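Local coordinates for exosome complex component Rrp42 (Methanothermobacter thermautotrophicus, PDB 2WNR), which probably serves as a non-catalytic subunit of the RNA-degrading archaeal exosome, pairing with Rrp41 in a hexameric ring and helping to shape the Rrp41 active site, at residues 65-71 against 132-138; 115-121 against 158-163; 217-221 against 236-242. One frame throughout, in Å; residues are numbered along the deposited sequence.

In the fold
The chain enters the N-terminal part of the RNase PH fold and runs out along strand 58-69, where contact 1 begins. It then passes through strand 80-87 and helix 102-117, whose C-terminal end opens contact 2, before strand 133-145 returns to close contact 1 across 60 intervening residues. Helix 150-164 follows directly and closes contact 2, so the two loops cross. Contact 1 pairs two strands of the mixed sheet, contact 2 packs two helix segments beside it, and they touch where Leu-137 CD2 lies 4.2 Å from Ile-121 CD1. Contact 3 comes later, in series, within the hairpin of strands 219-226 and 231-237; its centre is about 37 Å from that of contact 1.

Contact 1: residues 65-71 against 132-138; sequences KPQIGEP and SKVWMLF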
loop_
_atom_site.group_PDB
_atom_site.type_symbol
_atom_site.label_atom_id
_atom_site.label_comp_id
_atom_site.label_asym_id
_atom_site.label_seq_id
_atom_site.Cartn_x
_atom_site.Cartn_y
_atom_site.Cartn_z
ATOM N N LYS A 65 -18.377 -7.389 -15.055
ATOM C CA LYS A 65 -17.288 -8.060 -15.765
ATOM C C LYS A 65 -17.059 -9.454 -15.198
ATOM O O LYS A 65 -16.501 -9.594 -14.112
ATOM C CB LYS A 65 -15.993 -7.238 -15.683
ATOM C CG LYS A 65 -16.042 -5.877 -16.387
ATOM C CD LYS A 65 -16.203 -6.000 -17.903
ATOM C CE LYS A 65 -14.915 -6.431 -18.594
ATOM N NZ LYS A 65 -15.079 -6.439 -20.081
ATOM N N PRO A 66 -17.509 -10.489 -15.932
ATOM C CA PRO A 66 -17.364 -11.883 -15.541
ATOM C C PRO A 66 -15.949 -12.389 -15.767
ATOM O O PRO A 66 -15.286 -12.007 -16.733
ATOM C CB PRO A 66 -18.310 -12.599 -16.493
ATOM C CG PRO A 66 -18.303 -11.756 -17.698
ATOM C CD PRO A 66 -18.271 -10.363 -17.183
ATOM N N GLN A 67 -15.504 -13.261 -14.880
ATOM C CA GLN A 67 -14.150 -13.770 -14.926
ATOM C C GLN A 67 -14.115 -15.148 -14.275
ATOM O O GLN A 67 -14.958 -15.471 -13.427
ATOM C CB GLN A 67 -13.238 -12.809 -14.184
ATOM C CG GLN A 67 -11.764 -12.968 -14.469
ATOM C CD GLN A 67 -10.948 -11.969 -13.693
ATOM O OE1 GLN A 67 -11.252 -10.773 -13.696
ATOM N NE2 GLN A 67 -9.915 -12.450 -13.011
ATOM N N ILE A 68 -13.148 -15.965 -14.671
ATOM C CA ILE A 68 -13.063 -17.324 -14.151
ATOM C C ILE A 68 -11.935 -17.469 -13.137
ATOM O O ILE A 68 -10.800 -17.051 -13.401
ATOM C CB ILE A 68 -12.908 -18.347 -15.290
ATOM C CG1 ILE A 68 -14.203 -18.401 -16.103
ATOM C CG2 ILE A 68 -12.557 -19.731 -14.734
ATOM C CD1 ILE A 68 -14.129 -19.234 -17.371
ATOM N N GLY A 69 -12.250 -18.059 -11.982
ATOM C CA GLY A 69 -11.231 -18.373 -10.978
ATOM C C GLY A 69 -11.654 -19.328 -9.881
ATOM O O GLY A 69 -12.708 -19.969 -9.968
ATOM N N GLU A 70 -10.804 -19.434 -8.857
ATOM C CA GLU A 70 -11.063 -20.239 -7.656
ATOM C C GLU A 70 -12.263 -19.723 -6.857
ATOM O O GLU A 70 -12.372 -18.511 -6.614
ATOM C CB GLU A 70 -9.833 -20.251 -6.732
ATOM C CG GLU A 70 -8.682 -21.166 -7.152
ATOM C CD GLU A 70 -7.411 -20.935 -6.328
ATOM O OE1 GLU A 70 -7.063 -19.756 -6.045
ATOM O OE2 GLU A 70 -6.746 -21.937 -5.980
ATOM N N PRO A 71 -13.180 -20.637 -6.474
ATOM C CA PRO A 71 -14.197 -20.373 -5.457
ATOM C C PRO A 71 -13.594 -20.380 -4.052
ATOM O O PRO A 71 -12.488 -20.904 -3.857
ATOM C CB PRO A 71 -15.158 -21.557 -5.612
ATOM C CG PRO A 71 -14.320 -22.649 -6.201
ATOM C CD PRO A 71 -13.433 -21.914 -7.163
ATOM N N SER A 132 -12.793 -25.311 -7.609
ATOM C CA SER A 132 -11.692 -25.031 -8.539
ATOM C C SER A 132 -11.975 -23.883 -9.518
ATOM O O SER A 132 -11.237 -22.898 -9.533
ATOM C CB SER A 132 -11.307 -26.299 -9.315
ATOM O OG SER A 132 -10.114 -26.105 -10.053
ATOM N N LYS A 133 -13.018 -24.025 -10.345
ATOM C CA LYS A 133 -13.345 -23.026 -11.377
ATOM C C LYS A 133 -14.802 -22.579 -11.309
ATOM O O LYS A 133 -15.714 -23.399 -11.406
ATOM C CB LYS A 133 -13.037 -23.560 -12.782
ATOM C CG LYS A 133 -11.569 -23.873 -13.051
ATOM C CD LYS A 133 -10.851 -22.690 -13.657
ATOM C CE LYS A 133 -9.476 -23.059 -14.174
ATOM N NZ LYS A 133 -8.510 -23.242 -13.060
ATOM N N VAL A 134 -15.012 -21.281 -11.120
ATOM C CA VAL A 134 -16.353 -20.698 -11.158
ATOM C C VAL A 134 -16.341 -19.302 -11.786
ATOM O O VAL A 134 -15.287 -18.688 -11.937
ATOM C CB VAL A 134 -17.049 -20.609 -9.753
ATOM C CG1 VAL A 134 -17.135 -21.964 -9.046
ATOM C CG2 VAL A 134 -16.488 -19.486 -8.872
ATOM N N TRP A 135 -17.521 -18.801 -12.133
ATOM C CA TRP A 135 -17.658 -17.454 -12.662
ATOM C C TRP A 135 -17.588 -16.412 -11.547
ATOM O O TRP A 135 -18.319 -16.488 -10.560
ATOM C CB TRP A 135 -18.960 -17.299 -13.453
ATOM C CG TRP A 135 -18.878 -17.732 -14.889
ATOM C CD1 TRP A 135 -19.576 -18.745 -15.476
ATOM C CD2 TRP A 135 -18.066 -17.156 -15.921
ATOM N NE1 TRP A 135 -19.250 -18.841 -16.805
ATOM C CE2 TRP A 135 -18.327 -17.878 -17.108
ATOM C CE3 TRP A 135 -17.145 -16.095 -15.960
ATOM C CZ2 TRP A 135 -17.699 -17.582 -18.322
ATOM C CZ3 TRP A 135 -16.516 -15.801 -17.172
ATOM C CH2 TRP A 135 -16.798 -16.549 -18.336
ATOM N N MET A 136 -16.699 -15.443 -11.710
ATOM C CA MET A 136 -16.607 -14.338 -10.765
ATOM C C MET A 136 -17.162 -13.077 -11.406
ATOM O O MET A 136 -16.650 -12.608 -12.431
ATOM C CB MET A 136 -15.163 -14.109 -10.339
ATOM C CG MET A 136 -14.555 -15.273 -9.585
ATOM S SD MET A 136 -12.882 -14.938 -9.014
ATOM C CE MET A 136 -11.973 -14.833 -10.566
ATOM N N LEU A 137 -18.222 -12.549 -10.807
ATOM C CA LEU A 137 -18.880 -11.347 -11.308
ATOM C C LEU A 137 -18.353 -10.112 -10.602
ATOM O O LEU A 137 -18.669 -9.894 -9.434
ATOM C CB LEU A 137 -20.387 -11.450 -11.087
ATOM C CG LEU A 137 -21.331 -12.024 -12.140
ATOM C CD1 LEU A 137 -20.720 -13.114 -13.005
ATOM C CD2 LEU A 137 -22.580 -12.528 -11.436
ATOM N N PHE A 138 -17.548 -9.314 -11.299
ATOM C CA PHE A 138 -17.092 -8.028 -10.749
ATOM C C PHE A 138 -18.133 -6.955 -11.012
ATOM O O PHE A 138 -18.277 -6.471 -12.129
ATOM C CB PHE A 138 -15.748 -7.600 -11.343
ATOM C CG PHE A 138 -14.579 -8.406 -10.855
ATOM C CD1 PHE A 138 -13.873 -8.013 -9.722
ATOM C CD2 PHE A 138 -14.176 -9.558 -11.526
ATOM C CE1 PHE A 138 -12.777 -8.762 -9.260
ATOM C CE2 PHE A 138 -13.088 -10.300 -11.074
ATOM C CZ PHE A 138 -12.391 -9.893 -9.934
#
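Ser-132 and Lys-133 open the second segment as a classic beta bulge, both facing Ile-129. The Ser-132 backbone O receives a CA-H...O contact from Glu-70 CA at 3.3 Å. Lys-133 lays its CD 3.6 Å from Ile-68 CG2. At Val-134 regular pairing sets in, with hydrogen bonds from Val-134 N to Gly-69 O at 2.9 Å and from Gly-69 N to Val-134 O at 3.1 Å. Trp-135, opposite Ile-68 in a non-hydrogen-bonded pair, offers its ring face to that side chain: Ile-68 CG1 sits 3.7 Å from the centroid of the six-membered ring, a CH-pi contact, and Pro-66 CB comes within 3.7 Å of Trp-135 CE3. This is antiparallel pairing inside the mixed sheet of the RNase PH fold, where strand 133-145 also pairs with strand 80-87 and strand 166-173 packs on Trp-135. Met-136 binds Gln-67 through a very short bond, Met-136 N to Gln-67 O at 2.4 Å, and a weak return bond; its CE occupies the space beside Gly-69, where a CB would clash. Leu-137 faces Pro-66 in a non-hydrogen-bonded pair, so the proline's missing amide hydrogen costs this pairing nothing. Phe-138 N to Lys-65 O, 3.0 Å, and Lys-65 N to Phe-138 O, 3.1 Å, make a reciprocal hydrogen-bonded pair.

Contact 2: residues 115-121 against 158-163; sequences IRESRMI and TVAALL
An apolar interface can be built from the capped C-terminal end of helix 102-117 and the flank of helix 150-164. Ile-115 is still helical, its CA 7.5 Å from that of Val-159. With chi1 m and chi2 p, it sets its CD1 3.8 Å from Thr-158 CG2 and its CG1 3.8 Å from Leu-162 CD1. The chain then leaves the helix: Arg-119 takes positive phi (54°, psi 42°) in a Schellman motif, with Arg-119 N bonded to Arg-116 O at 3.0 Å. The turn leaves Met-120 (phi -62°, psi -40°) with its CA-to-CB bond toward the partner helix. Its side chain, extended with all three chi angles t, carries Met-120 CE to 3.7 Å from Val-159 CG1 and 4.0 Å from Leu-162 CD1. Ile-121 follows in extended conformation (phi -110°, psi 129°), its CD1 3.6 Å from Leu-162 CD2. Segment 158-163 is regular helix throughout, and Leu-162 (chi1 m, chi2 t) meets Ile-115, Met-120 and Ile-121 alike. These side chains form a buried apolar layer between the two segments in the core of the N-terminal part of the RNase PH fold. Beyond the pair, helix 150-164 rests on strands 58-69 and 133-145 through Thr-158 and Leu-162, while Leu-265 of helix 244-268 packs on Val-159 and Leu-163.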
loop_
_atom_site.group_PDB
_atom_site.type_symbol
_atom_site.label_atom_id
_atom_site.label_comp_id
_atom_site.label_asym_id
_atom_site.label_seq_id
_atom_site.Cartn_x
_atom_site.Cartn_y
_atom_site.Cartn_z
ATOM N N ILE A 115 -28.019 -7.064 -3.157
ATOM C CA ILE A 115 -27.902 -8.073 -4.214
ATOM C C ILE A 115 -27.706 -9.485 -3.655
ATOM O O ILE A 115 -28.349 -10.429 -4.124
ATOM C CB ILE A 115 -26.794 -7.708 -5.243
ATOM C CG1 ILE A 115 -27.360 -6.816 -6.344
ATOM C CG2 ILE A 115 -26.198 -8.935 -5.901
ATOM C CD1 ILE A 115 -27.385 -5.362 -5.992
ATOM N N ARG A 116 -26.843 -9.619 -2.650
ATOM C CA ARG A 116 -26.472 -10.931 -2.113
ATOM C C ARG A 116 -27.593 -11.589 -1.308
ATOM O O ARG A 116 -27.927 -12.745 -1.544
ATOM C CB ARG A 116 -25.191 -10.825 -1.273
ATOM C CG ARG A 116 -24.601 -12.165 -0.790
ATOM C CD ARG A 116 -23.268 -11.955 -0.054
ATOM N NE ARG A 116 -22.326 -11.173 -0.858
ATOM C CZ ARG A 116 -21.527 -11.675 -1.802
ATOM N NH1 ARG A 116 -21.528 -12.989 -2.073
ATOM N NH2 ARG A 116 -20.719 -10.860 -2.468
ATOM N N GLU A 117 -28.173 -10.836 -0.377
ATOM C CA GLU A 117 -29.164 -11.363 0.563
ATOM C C GLU A 117 -30.537 -11.638 -0.065
ATOM O O GLU A 117 -31.291 -12.486 0.416
ATOM C CB GLU A 117 -29.303 -10.441 1.780
ATOM C CG GLU A 117 -28.018 -10.279 2.597
ATOM C CD GLU A 117 -27.429 -11.606 3.066
ATOM O OE1 GLU A 117 -28.112 -12.346 3.800
ATOM O OE2 GLU A 117 -26.273 -11.906 2.702
ATOM N N SER A 118 -30.855 -10.913 -1.131
ATOM C CA SER A 118 -32.057 -11.171 -1.907
ATOM C C SER A 118 -31.927 -12.477 -2.703
ATOM O O SER A 118 -32.916 -12.991 -3.234
ATOM C CB SER A 118 -32.332 -10.008 -2.855
ATOM O OG SER A 118 -31.349 -9.936 -3.871
ATOM N N ARG A 119 -30.706 -13.008 -2.767
ATOM C CA ARG A 119 -30.394 -14.227 -3.526
ATOM C C ARG A 119 -30.859 -14.060 -4.972
ATOM O O ARG A 119 -31.432 -14.969 -5.584
ATOM C CB ARG A 119 -30.971 -15.494 -2.851
ATOM C CG ARG A 119 -30.702 -15.585 -1.334
ATOM C CD ARG A 119 -30.420 -17.010 -0.850
ATOM N NE ARG A 119 -31.488 -17.926 -1.202
ATOM C CZ ARG A 119 -31.434 -18.987 -2.011
ATOM N NH1 ARG A 119 -30.317 -19.400 -2.612
ATOM N NH2 ARG A 119 -32.560 -19.659 -2.199
ATOM N N MET A 120 -30.597 -12.868 -5.493
ATOM C CA MET A 120 -30.970 -12.460 -6.835
ATOM C C MET A 120 -30.317 -13.323 -7.893
ATOM O O MET A 120 -30.949 -13.680 -8.887
ATOM C CB MET A 120 -30.557 -11.012 -7.044
ATOM C CG MET A 120 -30.630 -10.523 -8.466
ATOM S SD MET A 120 -30.512 -8.733 -8.497
ATOM C CE MET A 120 -30.727 -8.461 -10.255
ATOM N N ILE A 121 -29.053 -13.662 -7.668
ATOM C CA ILE A 121 -28.295 -14.493 -8.592
ATOM C C ILE A 121 -28.040 -15.871 -7.983
ATOM O O ILE A 121 -27.582 -15.976 -6.851
ATOM C CB ILE A 121 -26.982 -13.781 -8.999
ATOM C CG1 ILE A 121 -27.317 -12.575 -9.860
ATOM C CG2 ILE A 121 -26.056 -14.709 -9.775
ATOM C CD1 ILE A 121 -26.308 -11.482 -9.756
ATOM N N THR A 158 -26.956 -1.329 -10.381
ATOM C CA THR A 158 -26.363 -2.647 -10.260
ATOM C C THR A 158 -27.360 -3.704 -10.708
ATOM O O THR A 158 -27.022 -4.562 -11.525
ATOM C CB THR A 158 -25.924 -2.929 -8.830
ATOM O OG1 THR A 158 -25.125 -1.839 -8.356
ATOM C CG2 THR A 158 -25.103 -4.220 -8.765
ATOM N N VAL A 159 -28.589 -3.623 -10.189
ATOM C CA VAL A 159 -29.654 -4.516 -10.622
ATOM C C VAL A 159 -29.844 -4.420 -12.133
ATOM O O VAL A 159 -29.890 -5.449 -12.822
ATOM C CB VAL A 159 -30.984 -4.279 -9.848
ATOM C CG1 VAL A 159 -32.145 -5.012 -10.505
ATOM C CG2 VAL A 159 -30.850 -4.766 -8.414
ATOM N N ALA A 160 -29.928 -3.193 -12.648
ATOM C CA ALA A 160 -30.107 -2.987 -14.083
ATOM C C ALA A 160 -28.974 -3.649 -14.871
ATOM O O ALA A 160 -29.226 -4.396 -15.821
ATOM C CB ALA A 160 -30.210 -1.504 -14.416
ATOM N N ALA A 161 -27.733 -3.400 -14.449
ATOM C CA ALA A 161 -26.563 -3.946 -15.129
ATOM C C ALA A 161 -26.556 -5.481 -15.129
ATOM O O ALA A 161 -26.177 -6.114 -16.116
ATOM C CB ALA A 161 -25.298 -3.401 -14.509
ATOM N N LEU A 162 -26.992 -6.065 -14.018
ATOM C CA LEU A 162 -27.040 -7.514 -13.875
ATOM C C LEU A 162 -28.024 -8.139 -14.851
ATOM O O LEU A 162 -27.769 -9.209 -15.407
ATOM C CB LEU A 162 -27.408 -7.906 -12.444
ATOM C CG LEU A 162 -26.297 -7.737 -11.407
ATOM C CD1 LEU A 162 -26.819 -7.865 -9.988
ATOM C CD2 LEU A 162 -25.108 -8.624 -11.652
ATOM N N LEU A 163 -29.150 -7.464 -15.041
ATOM C CA LEU A 163 -30.173 -7.900 -15.976
ATOM C C LEU A 163 -29.684 -7.788 -17.422
ATOM O O LEU A 163 -30.060 -8.591 -18.288
ATOM C CB LEU A 163 -31.407 -7.038 -15.768
ATOM C CG LEU A 163 -32.579 -7.512 -14.902
ATOM C CD1 LEU A 163 -32.407 -8.850 -14.136
ATOM C CD2 LEU A 163 -33.189 -6.405 -14.061
#

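Contact 3: residues 217-221 against 236-242; sequences LTARI and KGGEGPL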
loop_
_atom_site.group_PDB
_atom_site.type_symbol
_atom_site.label_atom_id
_atom_site.label_comp_id
_atom_site.label_asym_id
_atom_site.label_seq_id
_atom_site.Cartn_x
_atom_site.Cartn_y
_atom_site.Cartn_z
ATOM N N LEU A 217 -29.720 16.403 7.333
ATOM C CA LEU A 217 -30.486 15.323 7.939
ATOM C C LEU A 217 -29.939 14.984 9.319
ATOM O O LEU A 217 -28.766 15.222 9.598
ATOM C CB LEU A 217 -30.498 14.080 7.037
ATOM C CG LEU A 217 -29.196 13.396 6.575
ATOM C CD1 LEU A 217 -28.456 12.713 7.712
ATOM C CD2 LEU A 217 -29.498 12.393 5.484
ATOM N N THR A 218 -30.807 14.466 10.186
ATOM C CA THR A 218 -30.408 13.957 11.490
ATOM C C THR A 218 -29.807 12.552 11.301
ATOM O O THR A 218 -28.737 12.229 11.837
ATOM C CB THR A 218 -31.624 13.916 12.442
ATOM O OG1 THR A 218 -32.051 15.252 12.724
ATOM C CG2 THR A 218 -31.299 13.193 13.761
ATOM N N ALA A 219 -30.509 11.737 10.519
ATOM C CA ALA A 219 -30.115 10.379 10.235
ATOM C C ALA A 219 -30.798 9.934 8.957
ATOM O O ALA A 219 -31.694 10.621 8.438
ATOM C CB ALA A 219 -30.506 9.495 11.362
ATOM N N ARG A 220 -30.377 8.784 8.448
ATOM C CA ARG A 220 -30.950 8.220 7.233
ATOM C C ARG A 220 -31.153 6.738 7.438
ATOM O O ARG A 220 -30.498 6.140 8.284
ATOM C CB ARG A 220 -30.006 8.436 6.048
ATOM C CG ARG A 220 -28.649 7.743 6.227
ATOM C CD ARG A 220 -27.916 7.523 4.934
ATOM N NE ARG A 220 -26.525 7.728 5.181
ATOM C CZ ARG A 220 -25.502 6.887 5.315
ATOM N NH1 ARG A 220 -24.365 7.481 5.597
ATOM N NH2 ARG A 220 -25.529 5.562 5.179
ATOM N N ILE A 221 -32.044 6.142 6.656
ATOM C CA ILE A 221 -32.220 4.684 6.663
ATOM C C ILE A 221 -32.496 4.143 5.251
ATOM O O ILE A 221 -33.367 4.634 4.542
ATOM C CB ILE A 221 -33.295 4.215 7.694
ATOM C CG1 ILE A 221 -33.434 2.690 7.673
ATOM C CG2 ILE A 221 -34.632 4.911 7.453
ATOM C CD1 ILE A 221 -34.105 2.099 8.891
ATOM N N LYS A 236 -29.074 1.921 8.808
ATOM C CA LYS A 236 -29.192 3.229 9.441
ATOM C C LYS A 236 -27.877 3.970 9.254
ATOM O O LYS A 236 -26.802 3.396 9.431
ATOM C CB LYS A 236 -29.512 3.069 10.927
ATOM C CG LYS A 236 -29.822 4.367 11.660
ATOM C CD LYS A 236 -28.637 4.885 12.445
ATOM C CE LYS A 236 -28.923 6.252 13.017
ATOM N NZ LYS A 236 -27.736 6.794 13.757
ATOM N N GLY A 237 -27.959 5.239 8.879
ATOM C CA GLY A 237 -26.769 6.078 8.743
ATOM C C GLY A 237 -26.953 7.386 9.471
ATOM O O GLY A 237 -28.055 7.676 9.947
ATOM N N GLY A 238 -25.884 8.171 9.569
ATOM C CA GLY A 238 -25.971 9.524 10.134
ATOM C C GLY A 238 -25.545 9.554 11.582
ATOM O O GLY A 238 -25.358 8.513 12.198
ATOM N N GLU A 239 -25.398 10.757 12.125
ATOM C CA GLU A 239 -24.895 10.940 13.476
ATOM C C GLU A 239 -26.002 11.067 14.511
ATOM O O GLU A 239 -25.738 10.980 15.710
ATOM C CB GLU A 239 -23.975 12.155 13.542
ATOM C CG GLU A 239 -22.566 11.918 12.997
ATOM C CD GLU A 239 -21.616 13.093 13.254
ATOM O OE1 GLU A 239 -20.614 13.201 12.511
ATOM O OE2 GLU A 239 -21.866 13.910 14.184
ATOM N N GLY A 240 -27.235 11.284 14.056
ATOM C CA GLY A 240 -28.387 11.370 14.963
ATOM C C GLY A 240 -29.184 10.077 15.071
ATOM O O GLY A 240 -28.933 9.130 14.338
ATOM N N PRO A 241 -30.159 10.030 15.987
ATOM C CA PRO A 241 -30.954 8.832 16.186
ATOM C C PRO A 241 -32.218 8.729 15.329
ATOM O O PRO A 241 -32.665 9.713 14.746
ATOM C CB PRO A 241 -31.352 8.918 17.661
ATOM C CG PRO A 241 -31.055 10.306 18.101
ATOM C CD PRO A 241 -30.523 11.081 16.949
ATOM N N LEU A 242 -32.767 7.519 15.262
ATOM C CA LEU A 242 -34.101 7.264 14.732
ATOM C C LEU A 242 -34.982 6.752 15.875
ATOM O O LEU A 242 -34.481 6.175 16.853
ATOM C CB LEU A 242 -34.020 6.199 13.645
ATOM C CG LEU A 242 -33.960 6.544 12.152
ATOM C CD1 LEU A 242 -33.222 7.842 11.836
ATOM C CD2 LEU A 242 -33.350 5.392 11.369
#
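Three backbone hydrogen bonds hold the segments together. Arg-220 and Gly-237 form a reciprocal antiparallel pair, Arg-220 N to Gly-237 O at 3.0 Å and Gly-237 N to Arg-220 O at 2.8 Å; beyond it Gly-240 N reaches Thr-218 O at 2.8 Å as the chain curls away. Sterically, the three glycines make room: a CB on Gly-237 would strike the Arg-220 guanidinium, whose face covers Gly-237 CA; on Gly-238, whose phi is positive (98°), it would run into Ala-219 CA and the carbonyl O of Gly-237; on Gly-240 it would hit Thr-218 CG2. Apolar contacts centre on Leu-242, with CD1 3.2 Å from Ala-219 CB and CD2 3.9 Å from Ile-221 CB. Among the charged groups, Lys-236 NZ bonds Gly-240 O at 2.7 Å, bracing the curl, and also a backbone group of the neighbouring Rrp41 chain. Arg-220 forms a salt bridge with Glu-106, and Glu-239 with a basic side chain of that Rrp41 chain. The arrangement is the open end of an antiparallel beta hairpin in the C-terminal part of the RNase PH fold, its glycine-rich exit lying at the Rrp41-Rrp42 interface.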